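Side-chain contacts in laccase (Uncultured bacterium, PDB 4F7K), which probably oxidises phenolic and related substrates with molecular oxygen, as laccases of the multicopper oxidase family do: residues E43-R48 with L119-P124; G31-V36 with R169-P174; G206-V209 with P215-D218; Q220-L225 with I235-I240. One frame throughout, in Å; residues are numbered along the deposited sequence. Where two conformers were deposited one is given.

Contact 1. Residues E43-R48 with L119-P124; sequences EVFDIR and LIVEEP
Phe45 lays the far end of its ring over the isobutyl group of Leu119. The two side chains reach for each other from opposite directions, out of two facing strands. Leu119 CD1 sits over one ring face, 4.3 Å from the centroid of the Phe45 ring and 19° off its normal. This is a CH-pi contact. It is displaced toward the ring rim, so the methyl is not centred on the ring. The other branch meets the outer end of the ring, with Leu119 CD2 3.5 Å from Phe45 CZ. A second residue closes on the ring edge. Val121 CG2 lies near the ring plane, 4.1 Å from Phe45 CE2. The carbonyl oxygen of Ile120 also lies near that plane, 4.0 Å from Phe45 CZ. The ring is thus met over a face by one residue and at its edge by the next two. The torsion of Leu119 explains its reach: CG stands opposite the backbone N (chi1 -173°), and both methyls are carried to the ring. All four touching residues are buried, and the contact is mostly apolar. The axes of strands 44-48 and 119-122 pass 10.5 Å apart at 153°, so they run roughly antiparallel but in different sheets. Phe45 therefore spans the interior between two layers, as in the beta sandwich of a cupredoxin domain. The Phe91 ring of strand 86-92 also meets the Phe45 ring. Leu37 and Ala39 of strand 37-40 touch it too, and Phe99 of strand 97-103 packs on Leu119 and Val121.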
loop_
_atom_site.group_PDB
_atom_site.type_symbol
_atom_site.label_atom_id
_atom_site.label_comp_id
_atom_site.label_asym_id
_atom_site.label_seq_id
_atom_site.Cartn_x
_atom_site.Cartn_y
_atom_site.Cartn_z
ATOM N N GLU A 43 13.429 -15.185 0.187
ATOM C CA GLU A 43 14.747 -14.571 0.339
ATOM C C GLU A 43 14.790 -13.473 1.405
ATOM O O GLU A 43 13.768 -12.977 1.870
ATOM C CB GLU A 43 15.224 -13.963 -0.974
ATOM C CG GLU A 43 15.520 -14.911 -2.125
ATOM C CD GLU A 43 16.083 -14.156 -3.355
ATOM O OE1 GLU A 43 15.780 -12.922 -3.550
ATOM O OE2 GLU A 43 16.827 -14.810 -4.132
ATOM N N VAL A 44 16.002 -13.096 1.770
ATOM C CA VAL A 44 16.225 -12.146 2.831
ATOM C C VAL A 44 16.393 -10.752 2.257
ATOM O O VAL A 44 17.160 -10.563 1.315
ATOM C CB VAL A 44 17.480 -12.506 3.663
ATOM C CG1 VAL A 44 17.531 -11.671 4.935
ATOM C CG2 VAL A 44 17.468 -13.960 4.014
ATOM N N PHE A 45 15.637 -9.807 2.802
ATOM C CA PHE A 45 15.887 -8.376 2.628
ATOM C C PHE A 45 16.797 -7.955 3.760
ATOM O O PHE A 45 16.458 -8.127 4.932
ATOM C CB PHE A 45 14.599 -7.567 2.814
ATOM C CG PHE A 45 13.711 -7.517 1.610
ATOM C CD1 PHE A 45 13.868 -6.502 0.655
ATOM C CD2 PHE A 45 12.674 -8.449 1.446
ATOM C CE1 PHE A 45 13.002 -6.437 -0.459
ATOM C CE2 PHE A 45 11.812 -8.392 0.335
ATOM C CZ PHE A 45 11.982 -7.387 -0.616
ATOM N N ASP A 46 17.954 -7.413 3.416
ATOM C CA ASP A 46 18.870 -6.860 4.395
ATOM C C ASP A 46 19.001 -5.354 4.099
ATOM O O ASP A 46 19.593 -4.981 3.089
ATOM C CB ASP A 46 20.217 -7.594 4.310
ATOM C CG ASP A 46 20.128 -9.064 4.767
ATOM O OD1 ASP A 46 19.677 -9.310 5.903
ATOM O OD2 ASP A 46 20.527 -9.977 4.008
ATOM N N ILE A 47 18.446 -4.514 4.971
ATOM C CA ILE A 47 18.308 -3.075 4.729
ATOM C C ILE A 47 18.962 -2.264 5.853
ATOM O O ILE A 47 18.618 -2.436 7.022
ATOM C CB ILE A 47 16.803 -2.729 4.571
ATOM C CG1 ILE A 47 16.280 -3.387 3.290
ATOM C CG2 ILE A 47 16.545 -1.199 4.540
ATOM C CD1 ILE A 47 14.765 -3.811 3.312
ATOM N N ARG A 48 19.936 -1.419 5.509
ATOM C CA ARG A 48 20.515 -0.510 6.493
ATOM C C ARG A 48 19.818 0.873 6.390
ATOM O O ARG A 48 20.133 1.671 5.509
ATOM C CB ARG A 48 22.048 -0.434 6.370
ATOM C CG ARG A 48 22.757 0.383 7.482
ATOM C CD ARG A 48 24.289 0.473 7.282
ATOM N NE ARG A 48 24.861 1.718 7.825
ATOM C CZ ARG A 48 26.164 1.943 8.079
ATOM N NH1 ARG A 48 27.093 1.001 7.877
ATOM N NH2 ARG A 48 26.552 3.128 8.560
ATOM N N LEU A 119 7.797 -2.126 -2.323
ATOM C CA LEU A 119 8.544 -3.325 -2.009
ATOM C C LEU A 119 7.898 -4.483 -2.773
ATOM O O LEU A 119 6.761 -4.849 -2.499
ATOM C CB LEU A 119 8.536 -3.588 -0.489
ATOM C CG LEU A 119 9.430 -4.737 0.023
ATOM C CD1 LEU A 119 9.928 -4.467 1.417
ATOM C CD2 LEU A 119 8.748 -6.105 -0.035
ATOM N N ILE A 120 8.646 -5.037 -3.729
ATOM C CA ILE A 120 8.190 -6.116 -4.561
ATOM C C ILE A 120 8.853 -7.446 -4.164
ATOM O O ILE A 120 10.082 -7.582 -4.170
ATOM C CB ILE A 120 8.395 -5.799 -6.064
ATOM C CG1 ILE A 120 7.797 -4.426 -6.436
ATOM C CG2 ILE A 120 7.763 -6.883 -6.917
ATOM C CD1 ILE A 120 6.279 -4.281 -6.174
ATOM N N VAL A 121 8.026 -8.409 -3.770
ATOM C CA VAL A 121 8.488 -9.786 -3.550
ATOM C C VAL A 121 8.068 -10.644 -4.749
ATOM O O VAL A 121 6.895 -10.816 -5.001
ATOM C CB VAL A 121 7.906 -10.391 -2.273
ATOM C CG1 VAL A 121 8.559 -11.759 -1.999
ATOM C CG2 VAL A 121 8.094 -9.467 -1.078
ATOM N N GLU A 122 9.048 -11.145 -5.497
ATOM C CA GLU A 122 8.810 -11.804 -6.775
ATOM C C GLU A 122 8.358 -13.250 -6.601
ATOM O O GLU A 122 8.801 -13.913 -5.668
ATOM C CB GLU A 122 10.093 -11.827 -7.581
ATOM C CG GLU A 122 10.718 -10.463 -7.839
ATOM C CD GLU A 122 12.025 -10.634 -8.574
ATOM O OE1 GLU A 122 12.163 -11.681 -9.266
ATOM O OE2 GLU A 122 12.910 -9.766 -8.452
ATOM N N GLU A 123 7.480 -13.726 -7.495
ATOM C CA GLU A 123 7.105 -15.133 -7.533
ATOM C C GLU A 123 8.338 -15.877 -8.054
ATOM O O GLU A 123 9.094 -15.308 -8.844
ATOM C CB GLU A 123 5.932 -15.382 -8.491
ATOM C CG GLU A 123 4.599 -14.762 -8.107
ATOM C CD GLU A 123 4.458 -13.284 -8.534
ATOM O OE1 GLU A 123 4.972 -12.910 -9.625
ATOM O OE2 GLU A 123 3.814 -12.511 -7.776
ATOM N N PRO A 124 8.553 -17.139 -7.614
ATOM C CA PRO A 124 9.640 -17.959 -8.173
ATOM C C PRO A 124 9.587 -18.064 -9.699
ATOM O O PRO A 124 10.627 -18.021 -10.336
ATOM C CB PRO A 124 9.424 -19.331 -7.522
ATOM C CG PRO A 124 8.030 -19.320 -7.032
ATOM C CD PRO A 124 7.813 -17.889 -6.589
#

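Contact 2. Residues G31-V36 with R169-P174; sequences GTPGPV and RALVEP. With GOL (glycerol), chain D.
A glycerol, probably from the crystallisation liquor, lies between Glu173 and the Pro33-Gly34 part of the loop. Its O1 donates a hydrogen bond to Glu173 OE1, at 2.6 Å. Its O2 points to the carbonyl oxygen of Gly34, but that separation is very short, so this second bond is doubtful. The carbon chain of the glycerol also lies against protein carbons. Pro33 CB comes within 3.4 Å of glycerol C1, and Glu173 CG within 3.3 Å of glycerol C2. Direct contact between the segments is limited to two pairs. At one, Leu171 CD1 rests against the proline ring, 3.9 Å from Pro33 CD and almost as near to Pro33 CG. At the other, Val36 CG2 touches the aliphatic part of the glutamate, 3.7 Å from Glu173 CG. The bend of the Glu173 chain at chi2 (60°) turns its carboxylate back to the glycerol, while CG stays against the valine. An alanine at Glu173 would remove both CG and the carboxylate, and is likely to leave glycerol O1 without its acceptor and Val36 CG2 without its neighbour. The peptide bond before Pro33 is cis. This is a surface contact between the first and second multicopper oxidase regions. The loop 31-36 links strand 23-28 to strand 37-40. Pro33 touches Tyr116, and Val36 touches Pro118 and Ile120, all of strand 116-122. Strand 167-173 pairs with strand 131-140, whose Met136 also touches Pro33, and its Ala170 bonds through the backbone with Leu258 of strand 256-261.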
loop_
_atom_site.group_PDB
_atom_site.type_symbol
_atom_site.label_atom_id
_atom_site.label_comp_id
_atom_site.label_asym_id
_atom_site.label_seq_id
_atom_site.Cartn_x
_atom_site.Cartn_y
_atom_site.Cartn_z
ATOM N N GLY A 31 15.407 10.748 -3.747
ATOM C CA GLY A 31 14.096 10.901 -4.447
ATOM C C GLY A 31 12.885 10.516 -3.616
ATOM O O GLY A 31 13.028 9.981 -2.518
ATOM N N THR A 32 11.695 10.835 -4.128
ATOM C CA THR A 32 10.437 10.286 -3.644
ATOM C C THR A 32 9.495 10.041 -4.843
ATOM O O THR A 32 9.376 10.879 -5.708
ATOM C CB THR A 32 9.737 11.131 -2.558
ATOM O OG1 THR A 32 8.513 10.470 -2.187
ATOM C CG2 THR A 32 9.396 12.512 -3.035
ATOM N N PRO A 33 8.894 8.856 -4.944
ATOM C CA PRO A 33 9.016 7.676 -4.103
ATOM C C PRO A 33 10.448 7.220 -3.890
ATOM O O PRO A 33 11.295 7.462 -4.719
ATOM C CB PRO A 33 8.238 6.592 -4.890
ATOM C CG PRO A 33 7.202 7.393 -5.646
ATOM C CD PRO A 33 7.946 8.658 -6.050
ATOM N N GLY A 34 10.708 6.521 -2.783
ATOM C CA GLY A 34 12.016 5.875 -2.640
ATOM C C GLY A 34 12.191 4.746 -3.656
ATOM O O GLY A 34 11.225 4.379 -4.397
ATOM N N PRO A 35 13.402 4.155 -3.676
ATOM C CA PRO A 35 13.756 3.034 -4.541
ATOM C C PRO A 35 12.809 1.845 -4.396
ATOM O O PRO A 35 12.285 1.630 -3.307
ATOM C CB PRO A 35 15.143 2.611 -4.013
ATOM C CG PRO A 35 15.117 3.044 -2.549
ATOM C CD PRO A 35 14.388 4.354 -2.591
ATOM N N VAL A 36 12.596 1.115 -5.488
ATOM C CA VAL A 36 11.906 -0.178 -5.498
ATOM C C VAL A 36 12.813 -1.223 -4.861
ATOM O O VAL A 36 13.876 -1.514 -5.380
ATOM C CB VAL A 36 11.647 -0.692 -6.990
ATOM C CG1 VAL A 36 10.782 -1.932 -7.008
ATOM C CG2 VAL A 36 11.017 0.378 -7.863
ATOM N N ARG A 169 -2.042 12.367 -8.484
ATOM C CA ARG A 169 -1.297 11.778 -9.578
ATOM C C ARG A 169 -1.022 10.329 -9.338
ATOM O O ARG A 169 -0.802 9.927 -8.196
ATOM C CB ARG A 169 0.071 12.436 -9.756
ATOM C CG ARG A 169 0.109 13.520 -10.781
ATOM C CD ARG A 169 1.516 14.037 -10.889
ATOM N NE ARG A 169 2.212 13.302 -11.905
ATOM C CZ ARG A 169 3.519 13.334 -12.118
ATOM N NH1 ARG A 169 4.334 14.104 -11.367
ATOM N NH2 ARG A 169 4.006 12.574 -13.098
ATOM N N ALA A 170 -1.005 9.584 -10.436
ATOM C CA ALA A 170 -0.524 8.224 -10.501
ATOM C C ALA A 170 0.913 8.260 -11.030
ATOM O O ALA A 170 1.140 8.586 -12.162
ATOM C CB ALA A 170 -1.418 7.407 -11.462
ATOM N N LEU A 171 1.878 7.932 -10.189
ATOM C CA LEU A 171 3.277 7.908 -10.580
ATOM C C LEU A 171 3.611 6.517 -11.037
ATOM O O LEU A 171 3.323 5.552 -10.329
ATOM C CB LEU A 171 4.166 8.276 -9.400
ATOM C CG LEU A 171 3.827 9.652 -8.806
ATOM C CD1 LEU A 171 4.557 9.884 -7.509
ATOM C CD2 LEU A 171 4.195 10.759 -9.767
ATOM N N VAL A 172 4.226 6.433 -12.216
ATOM C CA VAL A 172 4.468 5.178 -12.879
ATOM C C VAL A 172 5.952 4.882 -12.763
ATOM O O VAL A 172 6.787 5.744 -13.035
ATOM C CB VAL A 172 4.031 5.233 -14.386
ATOM C CG1 VAL A 172 4.274 3.921 -15.055
ATOM C CG2 VAL A 172 2.535 5.579 -14.492
ATOM N N GLU A 173 6.275 3.689 -12.296
ATOM C CA GLU A 173 7.669 3.294 -12.116
ATOM C C GLU A 173 7.874 1.911 -12.694
ATOM O O GLU A 173 7.203 0.982 -12.259
ATOM C CB GLU A 173 8.040 3.297 -10.633
ATOM C CG GLU A 173 9.444 2.723 -10.322
ATOM C CD GLU A 173 10.560 3.483 -11.001
ATOM O OE1 GLU A 173 10.588 4.725 -10.891
ATOM O OE2 GLU A 173 11.416 2.830 -11.649
ATOM N N PRO A 174 8.772 1.773 -13.697
ATOM C CA PRO A 174 9.512 2.874 -14.358
ATOM C C PRO A 174 8.659 3.508 -15.455
ATOM O O PRO A 174 7.638 2.938 -15.831
ATOM C CB PRO A 174 10.706 2.153 -14.989
ATOM C CG PRO A 174 10.103 0.792 -15.403
ATOM C CD PRO A 174 9.118 0.453 -14.279
HETATM C C1 GOL D . 9.577 5.597 -7.828
HETATM O O1 GOL D . 9.362 6.114 -9.129
HETATM C C2 GOL D . 10.598 4.456 -7.740
HETATM O O2 GOL D . 10.391 3.776 -6.531
HETATM C C3 GOL D . 12.035 4.974 -7.798
HETATM O O3 GOL D . 12.912 4.107 -8.482
#

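Contact 3. Residues G206-V209 with P215-D218; sequences GKVV and PIVD
Segments 206-209 and 215-218 belong to a beta hairpin of strands 204-211 and 214-220, joined here by one nearly straight backbone bond, from Ile216 N to Val209 O (3.1 Å, 168° at the hydrogen). The same oxygen takes a CA-H...O contact from Pro215 CA at 3.5 Å. A water also donates to Val209 O and to Ile216 O, each at 2.6 Å, and so bridges the two carbonyls. Three partners thus gather on Val209 O. The side chain of Ile216 lies across the facing backbone. Its CG1 sits between the backbone N and the carbonyl carbon (chi1 66°), and this sends CD1 to within 3.4 Å of Val208 O. Contact with the valine side chain is looser, at 4.4 Å from Ile216 CD1 to Val208 CG1. An alanine at Ile216 would keep the backbone bond but lose CG1 and CD1, and would probably open a gap over the Val208 carbonyl. Strand 214-220 is the outermost of its six-stranded sheet, and the chain turns a corner at residues 217 and 218. On the other side of strand 204-211 runs strand 232-239, where Ile235 packs on Val208.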
loop_
_atom_site.group_PDB
_atom_site.type_symbol
_atom_site.label_atom_id
_atom_site.label_comp_id
_atom_site.label_asym_id
_atom_site.label_seq_id
_atom_site.Cartn_x
_atom_site.Cartn_y
_atom_site.Cartn_z
ATOM N N GLY A 206 -8.214 -6.780 -19.149
ATOM C CA GLY A 206 -7.714 -7.871 -18.336
ATOM C C GLY A 206 -8.414 -7.868 -17.002
ATOM O O GLY A 206 -9.602 -7.529 -16.931
ATOM N N LYS A 207 -7.674 -8.202 -15.942
ATOM C CA LYS A 207 -8.287 -8.552 -14.660
ATOM C C LYS A 207 -7.443 -8.241 -13.438
ATOM O O LYS A 207 -6.216 -8.380 -13.466
ATOM C CB LYS A 207 -8.604 -10.057 -14.615
ATOM C CG LYS A 207 -9.402 -10.615 -15.777
ATOM C CD LYS A 207 -10.887 -10.256 -15.721
ATOM C CE LYS A 207 -11.578 -10.699 -17.046
ATOM N NZ LYS A 207 -11.619 -9.554 -18.040
ATOM N N VAL A 208 -8.122 -7.857 -12.354
ATOM C CA VAL A 208 -7.513 -7.854 -11.025
ATOM C C VAL A 208 -7.095 -9.282 -10.665
ATOM O O VAL A 208 -7.927 -10.150 -10.607
ATOM C CB VAL A 208 -8.477 -7.326 -9.928
ATOM C CG1 VAL A 208 -7.789 -7.334 -8.578
ATOM C CG2 VAL A 208 -8.941 -5.896 -10.244
ATOM N N VAL A 209 -5.812 -9.495 -10.397
ATOM C CA VAL A 209 -5.302 -10.807 -10.016
ATOM C C VAL A 209 -4.814 -10.922 -8.566
ATOM O O VAL A 209 -4.615 -12.043 -8.082
ATOM C CB VAL A 209 -4.197 -11.291 -10.980
ATOM C CG1 VAL A 209 -4.764 -11.423 -12.391
ATOM C CG2 VAL A 209 -2.976 -10.302 -10.937
ATOM N N PRO A 215 -2.825 -12.995 -3.941
ATOM C CA PRO A 215 -3.500 -13.528 -5.130
ATOM C C PRO A 215 -4.921 -14.010 -4.832
ATOM O O PRO A 215 -5.160 -14.610 -3.786
ATOM C CB PRO A 215 -2.626 -14.724 -5.521
ATOM C CG PRO A 215 -1.298 -14.410 -4.957
ATOM C CD PRO A 215 -1.578 -13.716 -3.657
ATOM N N ILE A 216 -5.846 -13.710 -5.741
ATOM C CA ILE A 216 -7.217 -14.159 -5.626
ATOM C C ILE A 216 -7.406 -15.362 -6.541
ATOM O O ILE A 216 -6.794 -15.441 -7.618
ATOM C CB ILE A 216 -8.247 -13.054 -5.950
ATOM C CG1 ILE A 216 -8.195 -12.629 -7.421
ATOM C CG2 ILE A 216 -8.072 -11.842 -5.010
ATOM C CD1 ILE A 216 -9.106 -11.415 -7.731
ATOM N N VAL A 217 -8.250 -16.290 -6.099
ATOM C CA VAL A 217 -8.498 -17.533 -6.825
ATOM C C VAL A 217 -9.004 -17.290 -8.248
ATOM O O VAL A 217 -8.427 -17.812 -9.213
ATOM C CB VAL A 217 -9.382 -18.515 -6.016
ATOM C CG1 VAL A 217 -9.854 -19.695 -6.886
ATOM C CG2 VAL A 217 -8.603 -19.038 -4.808
ATOM N N ASP A 218 -10.052 -16.486 -8.388
ATOM C CA ASP A 218 -10.552 -16.178 -9.725
ATOM C C ASP A 218 -10.387 -14.711 -10.045
ATOM O O ASP A 218 -10.977 -13.873 -9.383
ATOM C CB ASP A 218 -12.009 -16.624 -9.911
ATOM C CG ASP A 218 -12.171 -18.120 -9.793
ATOM O OD1 ASP A 218 -11.858 -18.844 -10.770
ATOM O OD2 ASP A 218 -12.610 -18.570 -8.715
HETATM O O HOH W 1 -4.740 -14.524 -8.927
#

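Contact 4. Residues Q220-L225 with I235-I240; sequences QEFSGL and IIADVI
Ile235 is the bump of this contact, and Phe222 and Leu225 form the hollow that takes it. Its outer methyl, CD1, enters between them. It lies 4.1 Å from Phe222 CB and 4.0 Å from Leu225 CD2. Leu225 and Ile235 meet tip to tip, one methyl against another. Phe222 instead lies across Ile235 at about a right angle. The second branch of the isoleucine packs against the ring: Ile235 CG2 is 4.1 Å from Phe222 CD2 and approaches obliquely. Further out, the small Ala237 adds a low bump near the outer part of the same ring. Its CB is 4.5 Å from Phe222 CE2, a loose contact, and also oblique. The ring therefore spans two residues that point the same way from strand 235-239. Its placing follows from chi1 of 50°, which puts CG between the backbone N and the carbonyl carbon and swings the ring out along the strand. The hollow is shaped by a type II beta turn from Phe222 to Leu225, closed by a backbone bond from Leu225 N to Phe222 O (3.0 Å). The turn brings its first and last residues onto the same isoleucine. Around the site, Val208 and Leu201 touch Phe222, and Leu188 touches both Leu225 and Ile235. The Ile235 side chain is buried, while Phe222 and Leu225 remain partly exposed. The turn after strand 214-220 thus lays Phe222 and Leu225 on residues of strand 232-239, an arrangement consistent with the beta-sandwich core of a cupredoxin domain in a multicopper oxidase.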
loop_
_atom_site.group_PDB
_atom_site.type_symbol
_atom_site.label_atom_id
_atom_site.label_comp_id
_atom_site.label_asym_id
_atom_site.label_seq_id
_atom_site.Cartn_x
_atom_site.Cartn_y
_atom_site.Cartn_z
ATOM N N GLN A 220 -10.695 -11.012 -11.492
ATOM C CA GLN A 220 -11.976 -10.293 -11.535
ATOM C C GLN A 220 -11.862 -9.083 -12.417
ATOM O O GLN A 220 -10.767 -8.534 -12.577
ATOM C CB GLN A 220 -12.396 -9.854 -10.121
ATOM C CG GLN A 220 -12.259 -10.974 -9.089
ATOM C CD GLN A 220 -12.547 -10.559 -7.656
ATOM O OE1 GLN A 220 -12.146 -9.474 -7.191
ATOM N NE2 GLN A 220 -13.230 -11.454 -6.927
ATOM N N GLU A 221 -12.995 -8.663 -12.974
ATOM C CA GLU A 221 -13.078 -7.400 -13.709
ATOM C C GLU A 221 -12.548 -6.278 -12.820
ATOM O O GLU A 221 -12.666 -6.331 -11.588
ATOM C CB GLU A 221 -14.520 -7.106 -14.154
ATOM C CG GLU A 221 -15.276 -8.290 -14.791
ATOM C CD GLU A 221 -14.491 -9.009 -15.900
ATOM O OE1 GLU A 221 -13.719 -8.349 -16.646
ATOM O OE2 GLU A 221 -14.661 -10.253 -16.028
ATOM N N PHE A 222 -11.934 -5.273 -13.437
ATOM C CA PHE A 222 -11.335 -4.192 -12.654
ATOM C C PHE A 222 -12.267 -2.973 -12.592
ATOM O O PHE A 222 -12.031 -2.040 -11.842
ATOM C CB PHE A 222 -9.918 -3.851 -13.114
ATOM C CG PHE A 222 -9.773 -3.633 -14.597
ATOM C CD1 PHE A 222 -10.426 -2.577 -15.237
ATOM C CD2 PHE A 222 -8.941 -4.457 -15.345
ATOM C CE1 PHE A 222 -10.266 -2.356 -16.603
ATOM C CE2 PHE A 222 -8.763 -4.245 -16.707
ATOM C CZ PHE A 222 -9.435 -3.192 -17.339
ATOM N N SER A 223 -13.338 -3.013 -13.374
ATOM C CA SER A 223 -14.401 -2.024 -13.296
ATOM C C SER A 223 -14.923 -1.847 -11.863
ATOM O O SER A 223 -15.068 -2.817 -11.118
ATOM C CB SER A 223 -15.550 -2.430 -14.217
ATOM O OG SER A 223 -16.554 -1.441 -14.195
ATOM N N GLY A 224 -15.198 -0.596 -11.488
ATOM C CA GLY A 224 -15.582 -0.259 -10.122
ATOM C C GLY A 224 -14.478 -0.368 -9.071
ATOM O O GLY A 224 -14.755 -0.199 -7.898
ATOM N N LEU A 225 -13.227 -0.633 -9.473
ATOM C CA LEU A 225 -12.111 -0.744 -8.501
ATOM C C LEU A 225 -11.983 0.477 -7.590
ATOM O O LEU A 225 -11.934 1.615 -8.069
ATOM C CB LEU A 225 -10.757 -0.986 -9.184
ATOM C CG LEU A 225 -9.517 -1.178 -8.288
ATOM C CD1 LEU A 225 -9.554 -2.480 -7.478
ATOM C CD2 LEU A 225 -8.261 -1.146 -9.174
ATOM N N ILE A 235 -3.035 -5.830 -11.405
ATOM C CA ILE A 235 -3.821 -6.007 -12.604
ATOM C C ILE A 235 -2.943 -6.572 -13.714
ATOM O O ILE A 235 -1.850 -6.075 -13.985
ATOM C CB ILE A 235 -4.492 -4.696 -13.043
ATOM C CG1 ILE A 235 -5.725 -4.442 -12.158
ATOM C CG2 ILE A 235 -4.890 -4.733 -14.525
ATOM C CD1 ILE A 235 -6.067 -3.040 -11.950
ATOM N N ILE A 236 -3.413 -7.652 -14.345
ATOM C CA ILE A 236 -2.767 -8.035 -15.565
ATOM C C ILE A 236 -3.752 -7.769 -16.688
ATOM O O ILE A 236 -4.919 -8.134 -16.606
ATOM C CB ILE A 236 -2.267 -9.490 -15.511
ATOM C CG1 ILE A 236 -1.097 -9.571 -14.513
ATOM C CG2 ILE A 236 -1.863 -9.960 -16.895
ATOM C CD1 ILE A 236 -0.826 -11.013 -14.006
ATOM N N ALA A 237 -3.269 -7.122 -17.737
ATOM C CA ALA A 237 -4.119 -6.745 -18.831
ATOM C C ALA A 237 -3.296 -6.608 -20.095
ATOM O O ALA A 237 -2.065 -6.494 -20.046
ATOM C CB ALA A 237 -4.853 -5.439 -18.509
ATOM N N ASP A 238 -3.995 -6.658 -21.229
ATOM C CA ASP A 238 -3.389 -6.492 -22.534
ATOM C C ASP A 238 -3.670 -5.078 -23.003
ATOM O O ASP A 238 -4.771 -4.542 -22.779
ATOM C CB ASP A 238 -3.996 -7.491 -23.527
ATOM C CG ASP A 238 -3.695 -8.952 -23.165
ATOM O OD1 ASP A 238 -2.516 -9.295 -22.928
ATOM O OD2 ASP A 238 -4.651 -9.762 -23.131
ATOM N N VAL A 239 -2.682 -4.475 -23.656
ATOM C CA VAL A 239 -2.843 -3.135 -24.202
ATOM C C VAL A 239 -3.659 -3.227 -25.487
ATOM O O VAL A 239 -3.177 -3.764 -26.504
ATOM C CB VAL A 239 -1.492 -2.482 -24.485
ATOM C CG1 VAL A 239 -1.693 -1.076 -25.026
ATOM C CG2 VAL A 239 -0.626 -2.483 -23.218
ATOM N N ILE A 240 -4.891 -2.719 -25.457
ATOM C CA ILE A 240 -5.785 -2.975 -26.604
ATOM C C ILE A 240 -5.810 -1.914 -27.707
ATOM O O ILE A 240 -6.393 -2.152 -28.759
ATOM C CB ILE A 240 -7.237 -3.425 -26.205
ATOM C CG1 ILE A 240 -7.941 -2.392 -25.337
ATOM C CG2 ILE A 240 -7.221 -4.781 -25.511
ATOM C CD1 ILE A 240 -9.394 -2.771 -25.043
#

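Contact 1 is nested in the chain loop that contact 2 closes; contacts 3 and 4 follow in series. Contact 1 joins two sheets within the first multicopper oxidase region. Contact 2 ties that region to the second, where contacts 3 and 4 both lie. Contacts 1 and 2 have centres about 18 Å apart and touch through Ile120 and Val36. Contacts 3 and 4 are closer, with centres about 9 Å apart, and are linked by a salt bridge between Lys207 and Glu221. Contacts 2, 3 and 4 all reach the same six-stranded sheet. Contacts 1 and 4 are about 26 Å apart between centres. Contact 2 is the one that crosses between the two regions; the other three each lie within one.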